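Sulfur oxygenase/reductase (Halothiobacillus neapolitanus, PDB 6QPA) probably catalyses the oxygen-dependent disproportionation of elemental sulfur at a mononuclear non-haem iron centre. Local coordinates at residues 190-201 / 248-259. Sequence-based numbering, arbitrary orientation.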
loop_
_atom_site.group_PDB
_atom_site.type_symbol
_atom_site.label_atom_id
_atom_site.label_comp_id
_atom_site.label_asym_id
_atom_site.label_seq_id
_atom_site.Cartn_x
_atom_site.Cartn_y
_atom_site.Cartn_z
ATOM N N VAL A 190 -8.662 -27.773 52.645
ATOM C CA VAL A 190 -8.445 -27.461 51.233
ATOM C C VAL A 190 -8.104 -25.983 51.114
ATOM O O VAL A 190 -8.833 -25.145 51.666
ATOM C CB VAL A 190 -9.670 -27.821 50.374
ATOM C CG1 VAL A 190 -9.402 -27.512 48.907
ATOM C CG2 VAL A 190 -10.002 -29.287 50.561
ATOM N N PRO A 191 -7.011 -25.619 50.435
ATOM C CA PRO A 191 -6.623 -24.201 50.382
ATOM C C PRO A 191 -7.670 -23.366 49.670
ATOM O O PRO A 191 -8.284 -23.808 48.695
ATOM C CB PRO A 191 -5.282 -24.203 49.624
ATOM C CG PRO A 191 -5.094 -25.596 49.103
ATOM C CD PRO A 191 -5.976 -26.517 49.878
ATOM N N GLY A 192 -7.879 -22.157 50.179
ATOM C CA GLY A 192 -8.739 -21.199 49.509
ATOM C C GLY A 192 -10.218 -21.405 49.713
ATOM O O GLY A 192 -11.014 -20.734 49.045
ATOM N N MET A 193 -10.609 -22.318 50.604
ATOM C CA MET A 193 -12.018 -22.585 50.896
ATOM C C MET A 193 -12.554 -21.512 51.833
ATOM O O MET A 193 -12.218 -21.494 53.016
ATOM C CB MET A 193 -12.138 -23.961 51.540
ATOM C CG MET A 193 -13.288 -24.787 51.066
ATOM S SD MET A 193 -14.757 -24.290 51.930
ATOM C CE MET A 193 -15.703 -25.824 51.786
ATOM N N VAL A 194 -13.439 -20.663 51.329
ATOM C CA VAL A 194 -13.892 -19.512 52.099
ATOM C C VAL A 194 -15.105 -19.845 52.959
ATOM O O VAL A 194 -15.177 -19.445 54.125
ATOM C CB VAL A 194 -14.187 -18.346 51.139
ATOM C CG1 VAL A 194 -14.887 -17.230 51.895
ATOM C CG2 VAL A 194 -12.880 -17.854 50.504
ATOM N N GLY A 195 -16.059 -20.597 52.426
ATOM C CA GLY A 195 -17.251 -20.899 53.202
ATOM C C GLY A 195 -18.220 -21.741 52.407
ATOM O O GLY A 195 -17.995 -22.053 51.239
ATOM N N TRP A 196 -19.316 -22.123 53.062
ATOM C CA TRP A 196 -20.268 -22.982 52.381
ATOM C C TRP A 196 -21.643 -22.876 53.023
ATOM O O TRP A 196 -21.801 -22.434 54.163
ATOM C CB TRP A 196 -19.795 -24.442 52.367
ATOM C CG TRP A 196 -19.563 -25.025 53.733
ATOM C CD1 TRP A 196 -18.375 -25.104 54.410
ATOM C CD2 TRP A 196 -20.556 -25.613 54.590
ATOM N NE1 TRP A 196 -18.566 -25.719 55.636
ATOM C CE2 TRP A 196 -19.895 -26.043 55.764
ATOM C CE3 TRP A 196 -21.934 -25.838 54.464
ATOM C CZ2 TRP A 196 -20.570 -26.673 56.815
ATOM C CZ3 TRP A 196 -22.611 -26.461 55.520
ATOM C CH2 TRP A 196 -21.926 -26.874 56.679
ATOM N N MET A 197 -22.626 -23.388 52.294
ATOM C CA MET A 197 -24.017 -23.374 52.723
ATOM C C MET A 197 -24.742 -24.490 51.983
ATOM O O MET A 197 -24.505 -24.698 50.790
ATOM C CB MET A 197 -24.628 -21.984 52.438
ATOM C CG MET A 197 -26.086 -21.790 52.650
ATOM S SD MET A 197 -26.495 -20.010 52.588
ATOM C CE MET A 197 -26.047 -19.591 50.897
ATOM N N ILE A 198 -25.577 -25.239 52.701
ATOM C CA ILE A 198 -26.415 -26.278 52.111
ATOM C C ILE A 198 -27.839 -25.745 52.039
ATOM O O ILE A 198 -28.434 -25.410 53.068
ATOM C CB ILE A 198 -26.371 -27.574 52.932
ATOM C CG1 ILE A 198 -24.955 -28.154 52.945
ATOM C CG2 ILE A 198 -27.404 -28.575 52.374
ATOM C CD1 ILE A 198 -24.757 -29.239 53.972
ATOM N N MET A 199 -28.402 -25.687 50.840
ATOM C CA MET A 199 -29.722 -25.099 50.633
ATOM C C MET A 199 -30.650 -26.145 50.048
ATOM O O MET A 199 -30.317 -26.765 49.030
ATOM C CB MET A 199 -29.638 -23.899 49.699
ATOM C CG MET A 199 -28.758 -22.782 50.206
ATOM S SD MET A 199 -28.740 -21.334 49.098
ATOM C CE MET A 199 -27.874 -22.012 47.699
ATOM N N LYS A 200 -31.840 -26.271 50.639
ATOM C CA LYS A 200 -32.833 -27.280 50.264
ATOM C C LYS A 200 -34.054 -26.571 49.692
ATOM O O LYS A 200 -34.652 -25.736 50.373
ATOM C CB LYS A 200 -33.244 -28.104 51.487
ATOM C CG LYS A 200 -34.244 -29.234 51.203
ATOM C CD LYS A 200 -34.751 -29.810 52.504
ATOM C CE LYS A 200 -35.718 -30.969 52.284
ATOM N NZ LYS A 200 -36.298 -31.306 53.621
ATOM N N GLN A 201 -34.431 -26.907 48.464
ATOM C CA GLN A 201 -35.613 -26.298 47.864
ATOM C C GLN A 201 -36.877 -26.869 48.502
ATOM O O GLN A 201 -37.046 -28.087 48.553
ATOM C CB GLN A 201 -35.639 -26.540 46.353
ATOM C CG GLN A 201 -36.924 -25.965 45.732
ATOM C CD GLN A 201 -37.156 -26.317 44.270
ATOM O OE1 GLN A 201 -38.302 -26.493 43.860
ATOM N NE2 GLN A 201 -36.074 -26.421 43.476
ATOM N N GLN A 248 -39.947 -29.005 43.996
ATOM C CA GLN A 248 -39.883 -30.113 43.064
ATOM C C GLN A 248 -39.510 -31.400 43.795
ATOM O O GLN A 248 -38.910 -31.376 44.876
ATOM C CB GLN A 248 -38.854 -29.850 41.982
ATOM C CG GLN A 248 -37.421 -29.982 42.494
ATOM C CD GLN A 248 -36.465 -30.123 41.343
ATOM O OE1 GLN A 248 -36.297 -29.189 40.554
ATOM N NE2 GLN A 248 -35.870 -31.315 41.202
ATOM N N THR A 249 -39.904 -32.534 43.204
ATOM C CA THR A 249 -39.307 -33.812 43.572
ATOM C C THR A 249 -38.698 -34.431 42.315
ATOM O O THR A 249 -39.192 -34.192 41.209
ATOM C CB THR A 249 -40.289 -34.824 44.209
ATOM O OG1 THR A 249 -41.161 -35.371 43.216
ATOM C CG2 THR A 249 -41.137 -34.168 45.323
ATOM N N PRO A 250 -37.580 -35.164 42.435
ATOM C CA PRO A 250 -36.755 -35.408 43.627
ATOM C C PRO A 250 -36.254 -34.106 44.253
ATOM O O PRO A 250 -36.074 -33.129 43.543
ATOM C CB PRO A 250 -35.572 -36.228 43.082
ATOM C CG PRO A 250 -36.082 -36.851 41.837
ATOM C CD PRO A 250 -37.047 -35.854 41.248
ATOM N N THR A 251 -36.079 -34.104 45.568
ATOM C CA THR A 251 -35.681 -32.904 46.281
ATOM C C THR A 251 -34.392 -32.336 45.727
ATOM O O THR A 251 -33.383 -33.047 45.596
ATOM C CB THR A 251 -35.500 -33.216 47.761
ATOM O OG1 THR A 251 -36.705 -33.799 48.276
ATOM C CG2 THR A 251 -35.151 -31.955 48.517
ATOM N N GLN A 252 -34.412 -31.041 45.432
ATOM C CA GLN A 252 -33.210 -30.362 44.973
ATOM C C GLN A 252 -32.470 -29.757 46.149
ATOM O O GLN A 252 -33.070 -29.070 46.982
ATOM C CB GLN A 252 -33.534 -29.257 43.969
ATOM C CG GLN A 252 -32.300 -28.463 43.574
ATOM C CD GLN A 252 -32.645 -27.327 42.652
ATOM O OE1 GLN A 252 -33.441 -26.468 43.006
ATOM N NE2 GLN A 252 -32.067 -27.325 41.457
ATOM N N TYR A 253 -31.166 -29.999 46.205
ATOM C CA TYR A 253 -30.274 -29.284 47.104
ATOM C C TYR A 253 -29.262 -28.508 46.285
ATOM O O TYR A 253 -28.678 -29.058 45.342
ATOM C CB TYR A 253 -29.534 -30.242 48.041
ATOM C CG TYR A 253 -30.383 -30.850 49.149
ATOM C CD1 TYR A 253 -31.190 -31.946 48.913
ATOM C CD2 TYR A 253 -30.332 -30.343 50.446
ATOM C CE1 TYR A 253 -31.955 -32.516 49.940
ATOM C CE2 TYR A 253 -31.086 -30.904 51.485
ATOM C CZ TYR A 253 -31.897 -31.985 51.224
ATOM O OH TYR A 253 -32.619 -32.547 52.255
ATOM N N LEU A 254 -29.045 -27.246 46.652
ATOM C CA LEU A 254 -27.972 -26.435 46.090
ATOM C C LEU A 254 -26.871 -26.310 47.124
ATOM O O LEU A 254 -27.114 -25.824 48.234
ATOM C CB LEU A 254 -28.461 -25.051 45.691
ATOM C CG LEU A 254 -29.512 -25.115 44.601
ATOM C CD1 LEU A 254 -29.876 -23.697 44.147
ATOM C CD2 LEU A 254 -28.950 -25.934 43.454
ATOM N N VAL A 255 -25.666 -26.733 46.759
ATOM C CA VAL A 255 -24.518 -26.643 47.648
ATOM C C VAL A 255 -23.711 -25.413 47.241
ATOM O O VAL A 255 -23.051 -25.402 46.198
ATOM C CB VAL A 255 -23.686 -27.929 47.607
ATOM C CG1 VAL A 255 -22.402 -27.757 48.428
ATOM C CG2 VAL A 255 -24.532 -29.108 48.130
ATOM N N HIS A 256 -23.743 -24.386 48.085
ATOM C CA HIS A 256 -23.121 -23.090 47.808
ATOM C C HIS A 256 -21.740 -23.078 48.459
ATOM O O HIS A 256 -21.635 -23.253 49.674
ATOM C CB HIS A 256 -24.033 -21.987 48.351
ATOM C CG HIS A 256 -23.437 -20.610 48.378
ATOM N ND1 HIS A 256 -24.008 -19.548 47.712
ATOM C CD2 HIS A 256 -22.393 -20.096 49.072
ATOM C CE1 HIS A 256 -23.317 -18.450 47.954
ATOM N NE2 HIS A 256 -22.336 -18.754 48.785
ATOM N N ILE A 257 -20.685 -22.950 47.653
ATOM C CA ILE A 257 -19.317 -22.944 48.173
ATOM C C ILE A 257 -18.577 -21.724 47.648
ATOM O O ILE A 257 -18.526 -21.490 46.434
ATOM C CB ILE A 257 -18.540 -24.219 47.802
ATOM C CG1 ILE A 257 -19.412 -25.468 48.008
ATOM C CG2 ILE A 257 -17.273 -24.297 48.647
ATOM C CD1 ILE A 257 -18.772 -26.734 47.515
ATOM N N GLU A 258 -17.946 -20.990 48.555
ATOM C CA GLU A 258 -17.176 -19.815 48.200
ATOM C C GLU A 258 -15.696 -20.145 48.258
ATOM O O GLU A 258 -15.241 -20.895 49.134
ATOM C CB GLU A 258 -17.513 -18.637 49.118
ATOM C CG GLU A 258 -18.999 -18.406 49.148
ATOM C CD GLU A 258 -19.438 -17.073 49.726
ATOM O OE1 GLU A 258 -20.626 -16.764 49.539
ATOM O OE2 GLU A 258 -18.638 -16.342 50.350
ATOM N N TRP A 259 -14.965 -19.614 47.283
ATOM C CA TRP A 259 -13.554 -19.899 47.093
ATOM C C TRP A 259 -12.825 -18.603 46.783
ATOM O O TRP A 259 -13.409 -17.653 46.250
ATOM C CB TRP A 259 -13.327 -20.888 45.941
ATOM C CG TRP A 259 -13.956 -22.230 46.126
ATOM C CD1 TRP A 259 -15.197 -22.618 45.714
ATOM C CD2 TRP A 259 -13.366 -23.376 46.751
ATOM N NE1 TRP A 259 -15.420 -23.931 46.040
ATOM C CE2 TRP A 259 -14.312 -24.424 46.681
ATOM C CE3 TRP A 259 -12.143 -23.615 47.381
ATOM C CZ2 TRP A 259 -14.066 -25.706 47.216
ATOM C CZ3 TRP A 259 -11.893 -24.903 47.906
ATOM C CH2 TRP A 259 -12.852 -25.926 47.809
HETATM O O HOH W 1 -36.926 -29.539 45.999
#
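Met197 and His256 pair through both backbone N-H groups in the antiparallel strands 193-204 and 251-259, part of the curled sheet that fits the dimeric α+β barrel clan to which this family belongs. Met199 and Leu254 do the same, Leu254 N reaching Met199 O at 2.7 Å. Near Trp259 a classic beta bulge lets Glu258 O serve two donors: Val194 N at 2.8 Å and, weakly, Gly195 N; Gly195 O takes Glu258 N in return.

On the sheet face that carries Met197 and Met199, His256 is fixed at both ring nitrogens. His256 NE2 donates to Glu258 OE1 (2.7 Å), in the ring plane and to the anti lone pair, while His256 ND1 is hydrogen-bonded to Tyr79 OH. Arg309 forms a salt bridge to the same Glu258 OE1 and Arg158 one to OE2, probably favouring the charged carboxylate. With chi3 bent to 63°, Met197 lays CE over one face of the imidazole.

At the other end, Gln201 stretches out so that OE1 accepts Gln248 N at 3.0 Å and NE2 makes a weak bond to Gln252 OE1; Gln252 NE2 turns to Asp164. One water closes this end, donating to Gln201 O and Gln248 O and accepting from Gln252 N at 3.0 Å.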